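PDB 3P8A: glyoxalase-like domain protein from Staphylococcus aureus, which is of unknown function but belongs to the glyoxalase-like VOC family, whose members often bind small molecules or catalyse reactions on them. Local coordinates for residues Glu104-Lys108 / Arg264-Tyr268; Glu71-Val75 / Phe94-Ile98. All blocks are in the same frame, centred on the assembly; numbering follows the deposited sequence.

Contact 1. Residues Glu104-Lys108 / Arg264-Tyr268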
ATOM      1  N   GLU A 104      -3.773  -5.510 -14.957  1.00 11.23           N
ATOM      2  CA  GLU A 104      -2.352  -5.240 -15.159  1.00 11.78           C
ATOM      3  C   GLU A 104      -1.670  -5.508 -13.815  1.00 13.81           C
ATOM      4  O   GLU A 104      -2.046  -4.921 -12.801  1.00 13.93           O
ATOM      5  CB  GLU A 104      -2.132  -3.787 -15.581  1.00 14.00           C
ATOM      6  CG  GLU A 104      -2.579  -3.479 -17.002  1.00 23.12           C
ATOM      7  CD  GLU A 104      -2.793  -2.003 -17.311  1.00 42.22           C
ATOM      8  OE1 GLU A 104      -2.212  -1.140 -16.612  1.00 41.35           O
ATOM      9  OE2 GLU A 104      -3.538  -1.712 -18.273  1.00 19.17           O
ATOM     10  N   GLN A 105      -0.699  -6.412 -13.805  1.00  9.29           N
ATOM     11  CA  GLN A 105       0.033  -6.786 -12.590  1.00  9.37           C
ATOM     12  C   GLN A 105       1.026  -5.698 -12.187  1.00 13.08           C
ATOM     13  O   GLN A 105       1.517  -4.977 -13.054  1.00 12.99           O
ATOM     14  CB  GLN A 105       0.762  -8.106 -12.816  1.00 10.47           C
ATOM     15  CG  GLN A 105      -0.199  -9.249 -13.083  1.00  9.35           C
ATOM     16  CD  GLN A 105       0.545 -10.527 -13.341  1.00 15.57           C
ATOM     17  OE1 GLN A 105       0.996 -11.208 -12.421  1.00 12.23           O
ATOM     18  NE2 GLN A 105       0.755 -10.833 -14.598  1.00 13.55           N
ATOM     19  N   GLY A 106       1.305  -5.607 -10.888  1.00 11.13           N
ATOM     20  CA  GLY A 106       2.232  -4.638 -10.328  1.00 10.87           C
ATOM     21  C   GLY A 106       1.723  -4.016  -9.053  1.00 13.31           C
ATOM     22  O   GLY A 106       0.677  -4.419  -8.523  1.00 11.96           O
ATOM     23  N   PHE A 107       2.482  -3.036  -8.534  1.00  9.69           N
ATOM     24  CA  PHE A 107       2.084  -2.305  -7.344  1.00  9.27           C
ATOM     25  C   PHE A 107       0.778  -1.570  -7.622  1.00 14.18           C
ATOM     26  O   PHE A 107       0.636  -0.918  -8.666  1.00 13.33           O
ATOM     27  CB  PHE A 107       3.187  -1.343  -6.899  1.00 10.10           C
ATOM     28  CG  PHE A 107       4.424  -1.996  -6.340  1.00  8.63           C
ATOM     29  CD1 PHE A 107       4.325  -3.024  -5.408  1.00 10.07           C
ATOM     30  CD2 PHE A 107       5.689  -1.513  -6.663  1.00  9.98           C
ATOM     31  CE1 PHE A 107       5.462  -3.581  -4.845  1.00 10.59           C
ATOM     32  CE2 PHE A 107       6.834  -2.053  -6.080  1.00 11.53           C
ATOM     33  CZ  PHE A 107       6.717  -3.109  -5.197  1.00  9.59           C
ATOM     34  N   LYS A 108      -0.209  -1.752  -6.733  1.00 10.38           N
ATOM     35  CA  LYS A 108      -1.534  -1.141  -6.894  1.00  9.75           C
ATOM     36  C   LYS A 108      -1.724   0.125  -6.060  1.00 10.40           C
ATOM     37  O   LYS A 108      -2.334   1.099  -6.540  1.00  9.44           O
ATOM     38  CB  LYS A 108      -2.647  -2.143  -6.547  1.00 12.31           C
ATOM     39  CG  LYS A 108      -2.722  -3.377  -7.475  1.00 18.35           C
ATOM     40  CD  LYS A 108      -3.268  -3.070  -8.887  1.00 14.41           C
ATOM     41  CE  LYS A 108      -2.192  -3.069  -9.956  1.00 14.22           C
ATOM     42  NZ  LYS A 108      -2.690  -2.424 -11.227  1.00 17.93           N
ATOM     43  N   ARG A 264       6.623  -9.336 -11.941  1.00 10.32           N
ATOM     44  CA  ARG A 264       5.176  -9.183 -12.115  1.00 10.31           C
ATOM     45  C   ARG A 264       4.717  -7.743 -12.079  1.00 12.39           C
ATOM     46  O   ARG A 264       3.780  -7.427 -11.344  1.00 11.09           O
ATOM     47  CB  ARG A 264       4.406 -10.031 -11.065  1.00 12.97           C
ATOM     48  CG  ARG A 264       4.785 -11.521 -11.043  1.00 17.88           C
ATOM     49  CD  ARG A 264       4.153 -12.296 -12.174  1.00 30.19           C
ATOM     50  NE  ARG A 264       3.976 -13.701 -11.812  1.00 43.63           N
ATOM     51  CZ  ARG A 264       2.892 -14.422 -12.078  1.00 66.32           C
ATOM     52  NH1 ARG A 264       1.856 -13.872 -12.703  1.00 50.69           N
ATOM     53  NH2 ARG A 264       2.825 -15.692 -11.701  1.00 63.87           N
ATOM     54  N   GLY A 265       5.391  -6.899 -12.857  1.00 10.07           N
ATOM     55  CA  GLY A 265       5.077  -5.480 -13.022  1.00 10.14           C
ATOM     56  C   GLY A 265       5.562  -4.530 -11.941  1.00 12.63           C
ATOM     57  O   GLY A 265       5.285  -3.333 -12.025  1.00 11.61           O
ATOM     58  N   ALA A 266       6.282  -5.036 -10.930  1.00 10.21           N
ATOM     59  CA  ALA A 266       6.793  -4.236  -9.824  1.00 11.23           C
ATOM     60  C   ALA A 266       8.323  -4.274  -9.747  1.00 13.52           C
ATOM     61  O   ALA A 266       8.955  -5.168 -10.317  1.00 14.14           O
ATOM     62  CB  ALA A 266       6.178  -4.704  -8.511  1.00 12.59           C
ATOM     63  N   ILE A 267       8.925  -3.249  -9.136  1.00  7.80           N
ATOM     64  CA  ILE A 267      10.384  -3.178  -9.011  1.00  8.56           C
ATOM     65  C   ILE A 267      10.738  -3.140  -7.549  1.00 11.09           C
ATOM     66  O   ILE A 267      10.261  -2.264  -6.827  1.00  9.89           O
ATOM     67  CB  ILE A 267      11.033  -2.003  -9.794  1.00 11.50           C
ATOM     68  CG1 ILE A 267      10.587  -2.009 -11.277  1.00 11.27           C
ATOM     69  CG2 ILE A 267      12.591  -2.028  -9.664  1.00 11.71           C
ATOM     70  CD1 ILE A 267      10.746  -0.723 -11.950  1.00 18.25           C
ATOM     71  N   TYR A 268      11.518  -4.127  -7.105  1.00  6.42           N
ATOM     72  CA  TYR A 268      12.000  -4.171  -5.724  1.00  7.77           C
ATOM     73  C   TYR A 268      13.484  -3.834  -5.810  1.00 11.94           C
ATOM     74  O   TYR A 268      14.226  -4.589  -6.426  1.00 11.90           O
ATOM     75  CB  TYR A 268      11.769  -5.554  -5.100  1.00  7.49           C
ATOM     76  CG  TYR A 268      10.305  -5.907  -4.908  1.00  8.50           C
ATOM     77  CD1 TYR A 268       9.685  -5.747  -3.669  1.00  8.93           C
ATOM     78  CD2 TYR A 268       9.539  -6.395  -5.964  1.00  8.96           C
ATOM     79  CE1 TYR A 268       8.336  -6.059  -3.488  1.00  8.65           C
ATOM     80  CE2 TYR A 268       8.188  -6.708  -5.795  1.00  9.83           C
ATOM     81  CZ  TYR A 268       7.595  -6.552  -4.549  1.00 11.23           C
ATOM     82  OH  TYR A 268       6.263  -6.868  -4.378  1.00 12.34           O
TER
HETATM   83  O   HOH W   1       4.115  -1.384 -10.401  1.00  6.36           O

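Contact 2. Residues Glu71-Val75 / Phe94-Ile98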
ATOM      1  N   GLU A  71       2.024  -6.720   0.721  1.00  9.15           N
ATOM      2  CA  GLU A  71       0.840  -7.517   0.519  1.00  9.07           C
ATOM      3  C   GLU A  71       0.797  -7.936  -0.934  1.00 15.18           C
ATOM      4  O   GLU A  71       0.662  -7.097  -1.820  1.00 16.62           O
ATOM      5  CB  GLU A  71      -0.443  -6.783   0.936  1.00 10.55           C
ATOM      6  CG  GLU A  71      -1.662  -7.699   0.891  1.00 11.20           C
ATOM      7  CD  GLU A  71      -3.017  -7.031   0.983  1.00 31.31           C
ATOM      8  OE1 GLU A  71      -3.091  -5.802   0.766  1.00 20.13           O
ATOM      9  OE2 GLU A  71      -4.019  -7.750   1.199  1.00 24.10           O
ATOM     10  N   LEU A  72       0.953  -9.237  -1.186  1.00 11.49           N
ATOM     11  CA  LEU A  72       0.834  -9.771  -2.541  1.00 10.53           C
ATOM     12  C   LEU A  72      -0.615 -10.173  -2.633  1.00 13.01           C
ATOM     13  O   LEU A  72      -1.103 -10.838  -1.739  1.00 15.02           O
ATOM     14  CB  LEU A  72       1.746 -10.973  -2.770  1.00 10.12           C
ATOM     15  CG  LEU A  72       3.225 -10.813  -2.498  1.00 13.31           C
ATOM     16  CD1 LEU A  72       3.940 -11.953  -3.078  1.00 14.35           C
ATOM     17  CD2 LEU A  72       3.798  -9.480  -3.063  1.00 13.30           C
ATOM     18  N   LEU A  73      -1.315  -9.719  -3.643  1.00  9.09           N
ATOM     19  CA  LEU A  73      -2.752  -9.901  -3.750  1.00  8.57           C
ATOM     20  C   LEU A  73      -3.153 -10.540  -5.048  1.00 12.22           C
ATOM     21  O   LEU A  73      -2.596 -10.214  -6.089  1.00 10.22           O
ATOM     22  CB  LEU A  73      -3.437  -8.500  -3.554  1.00  8.84           C
ATOM     23  CG  LEU A  73      -4.993  -8.427  -3.461  1.00 14.09           C
ATOM     24  CD1 LEU A  73      -5.515  -9.039  -2.131  1.00 14.28           C
ATOM     25  CD2 LEU A  73      -5.480  -6.994  -3.598  1.00 14.37           C
ATOM     26  N   ASP A  74      -4.142 -11.469  -4.998  1.00 10.82           N
ATOM     27  CA  ASP A  74      -4.695 -12.097  -6.196  1.00 12.30           C
ATOM     28  C   ASP A  74      -6.217 -12.285  -6.043  1.00 17.72           C
ATOM     29  O   ASP A  74      -6.744 -12.139  -4.954  1.00 16.29           O
ATOM     30  CB  ASP A  74      -3.994 -13.428  -6.487  1.00 14.07           C
ATOM     31  CG  ASP A  74      -4.188 -14.053  -7.880  1.00 18.40           C
ATOM     32  OD1 ASP A  74      -4.748 -13.366  -8.789  1.00 16.62           O
ATOM     33  OD2 ASP A  74      -3.690 -15.172  -8.092  1.00 19.14           O
ATOM     34  N   VAL A  75      -6.900 -12.607  -7.133  1.00 15.49           N
ATOM     35  CA  VAL A  75      -8.337 -12.814  -7.147  1.00 17.22           C
ATOM     36  C   VAL A  75      -8.670 -14.286  -7.367  1.00 23.59           C
ATOM     37  O   VAL A  75      -8.194 -14.899  -8.328  1.00 24.70           O
ATOM     38  CB  VAL A  75      -9.074 -11.837  -8.111  1.00 21.87           C
ATOM     39  CG1 VAL A  75      -8.320 -11.637  -9.422  1.00 22.12           C
ATOM     40  CG2 VAL A  75     -10.529 -12.241  -8.356  1.00 22.12           C
ATOM     41  N   PHE A  94      -9.416  -1.220  -2.381  1.00 14.57           N
ATOM     42  CA  PHE A  94      -8.112  -1.720  -2.810  1.00 13.96           C
ATOM     43  C   PHE A  94      -8.230  -2.927  -3.752  1.00 19.39           C
ATOM     44  O   PHE A  94      -7.535  -2.957  -4.762  1.00 19.12           O
ATOM     45  CB  PHE A  94      -7.194  -2.030  -1.610  1.00 15.76           C
ATOM     46  CG  PHE A  94      -7.548  -3.308  -0.897  1.00 17.92           C
ATOM     47  CD1 PHE A  94      -6.859  -4.482  -1.161  1.00 20.50           C
ATOM     48  CD2 PHE A  94      -8.629  -3.357  -0.020  1.00 20.69           C
ATOM     49  CE1 PHE A  94      -7.232  -5.681  -0.541  1.00 22.87           C
ATOM     50  CE2 PHE A  94      -9.023  -4.559   0.568  1.00 24.56           C
ATOM     51  CZ  PHE A  94      -8.313  -5.715   0.318  1.00 22.91           C
ATOM     52  N   ALA A  95      -9.116  -3.911  -3.449  1.00 17.49           N
ATOM     53  CA  ALA A  95      -9.243  -5.136  -4.258  1.00 16.52           C
ATOM     54  C   ALA A  95      -9.750  -4.918  -5.689  1.00 17.98           C
ATOM     55  O   ALA A  95      -9.231  -5.509  -6.621  1.00 18.32           O
ATOM     56  CB  ALA A  95     -10.113  -6.153  -3.533  1.00 17.85           C
ATOM     57  N   THR A  96     -10.758  -4.065  -5.854  1.00 14.09           N
ATOM     58  CA  THR A  96     -11.405  -3.760  -7.117  1.00 12.17           C
ATOM     59  C   THR A  96     -10.505  -2.993  -8.082  1.00 14.72           C
ATOM     60  O   THR A  96     -10.812  -2.935  -9.278  1.00 14.33           O
ATOM     61  CB  THR A  96     -12.808  -3.135  -6.888  1.00 21.27           C
ATOM     62  OG1 THR A  96     -12.680  -1.976  -6.078  1.00 16.00           O
ATOM     63  CG2 THR A  96     -13.794  -4.091  -6.194  1.00 18.27           C
ATOM     64  N   GLN A  97      -9.357  -2.447  -7.586  1.00 12.76           N
ATOM     65  CA  GLN A  97      -8.348  -1.769  -8.417  1.00 12.45           C
ATOM     66  C   GLN A  97      -7.814  -2.744  -9.443  1.00 14.86           C
ATOM     67  O   GLN A  97      -7.477  -2.315 -10.548  1.00 15.57           O
ATOM     68  CB  GLN A  97      -7.155  -1.255  -7.585  1.00 13.79           C
ATOM     69  CG  GLN A  97      -7.472  -0.043  -6.746  1.00 15.50           C
ATOM     70  CD  GLN A  97      -6.214   0.521  -6.139  1.00 21.75           C
ATOM     71  OE1 GLN A  97      -5.255   0.876  -6.839  1.00 17.67           O
ATOM     72  NE2 GLN A  97      -6.202   0.647  -4.831  1.00 15.84           N
ATOM     73  N   ILE A  98      -7.782  -4.057  -9.094  1.00  9.75           N
ATOM     74  CA  ILE A  98      -7.348  -5.171  -9.982  1.00  8.92           C
ATOM     75  C   ILE A  98      -8.190  -5.115 -11.272  1.00 12.41           C
ATOM     76  O   ILE A  98      -7.634  -5.118 -12.373  1.00 10.49           O
ATOM     77  CB  ILE A  98      -7.431  -6.569  -9.285  1.00 12.00           C
ATOM     78  CG1 ILE A  98      -6.443  -6.671  -8.109  1.00 12.16           C
ATOM     79  CG2 ILE A  98      -7.151  -7.725 -10.291  1.00 13.65           C
ATOM     80  CD1 ILE A  98      -6.627  -7.977  -7.208  1.00 10.92           C
TER

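Contact 1. Residues Glu104-Lys108 / Arg264-Tyr268
Phe107 meets Ala266 and Tyr268 where the two mixed beta-sheets of this glyoxalase-like fold come together. Strand 106-113 belongs to one sheet and strand 266-272 to the other. Their short segments run nearly perpendicular, so side chains and turns make the junction rather than strand ladder pairing. The methyl of Ala266 sits over the centre of the Phe107 ring in a CH-pi contact, with CB 3.5 Å from the ring centroid. The same phenyl ring turns its edge to the face of Tyr268, a T-shaped pair with planes 63° apart. Phe107 CZ lies 3.6 Å from Tyr268 CZ. Phe107 has CG anti to its carbonyl carbon (chi1 -70°), which swings the ring across to strand 266-272. Next to the rings the backbones close up at two glycines, and Gly106 CA lies 3.7 Å from Gly265 C. A water bridges Phe107 N, at 3.0 Å, and Gly265 O. Beside the glycines, Gln105 is extended beyond CG and reaches the bent Arg264 side chain. Arg264 NH1 meets a lone pair of Gln105 OE1 in the carbonyl plane, at 2.8 Å, through a bent bond of 136° at the hydrogen. In the second shell, His30 of strand 24-31 bonds both ends of segment 264-268: ND1 bonds Tyr268 OH and NE2 bonds Arg264 O. Gln105 OE1 also takes the backbone N of Asp33.

Contact 2. Residues Glu71-Val75 / Phe94-Ile98
Glu71 OE2 is gripped by Asn60 ND2 and by a hydroxyl of a bound glycerol, and it also lies 4.2 Å from Phe94 CE1. The glycerol probably comes from the crystallisation liquor, though such a molecule may mark a pocket. The carboxylate approaches the phenyl ring obliquely, its plane turned 31° from the ring plane. The Glu71 side chain is extended, with CG anti to the backbone N (chi1 -172°), and this carries the carboxylate toward Phe94. The rest of the contact is apolar. Leu73 CD2 sits 3.8 Å from Phe94 CE1 and 3.9 Å from Ile98 CD1, so this one methyl lies between the ring and the isoleucine. Strand 69-75 is an inner strand of the eight-stranded mixed sheet of this glyoxalase-like domain, and segment 94-98 leads into the short helix 97-100 that packs over one face of it. Glu71, Leu73 and Val75 alternate along the strand and all direct their side chains to this face. Val75 closes the row more loosely: its CG1 is 4.2 Å from Ile98 CG2, and the two side chains lie alongside one another, pointing opposite ways. Phe94 has further partners: its N bonds Tyr153 OH, and its ring forms an edge-to-face pair with His53. Asp74 points its CB away from the helix, and its OD2 bonds Leu35 N.

The centres of contact 1 and contact 2 are about 11 Å apart, and both reach the same eight-stranded sheet. Strand 24-31 lies between strand 69-75 of contact 2 and strand 106-113 of contact 1. It bonds both through the backbone: His30 pairs with Glu71 and Leu73, Tyr31 with Gly106. The contacts also touch directly, since Leu72 CD2 comes within 3.8 Å of Tyr268 OH. Helix 97-100 is followed in the chain by strand 106-113, so contact 2 is complete in the chain before segment 104-108 begins. Each contact has a small molecule bonded to one of its residues: a buffer molecule to Gln105 and glycerol to Glu71. Both probably come from the crystallisation liquor.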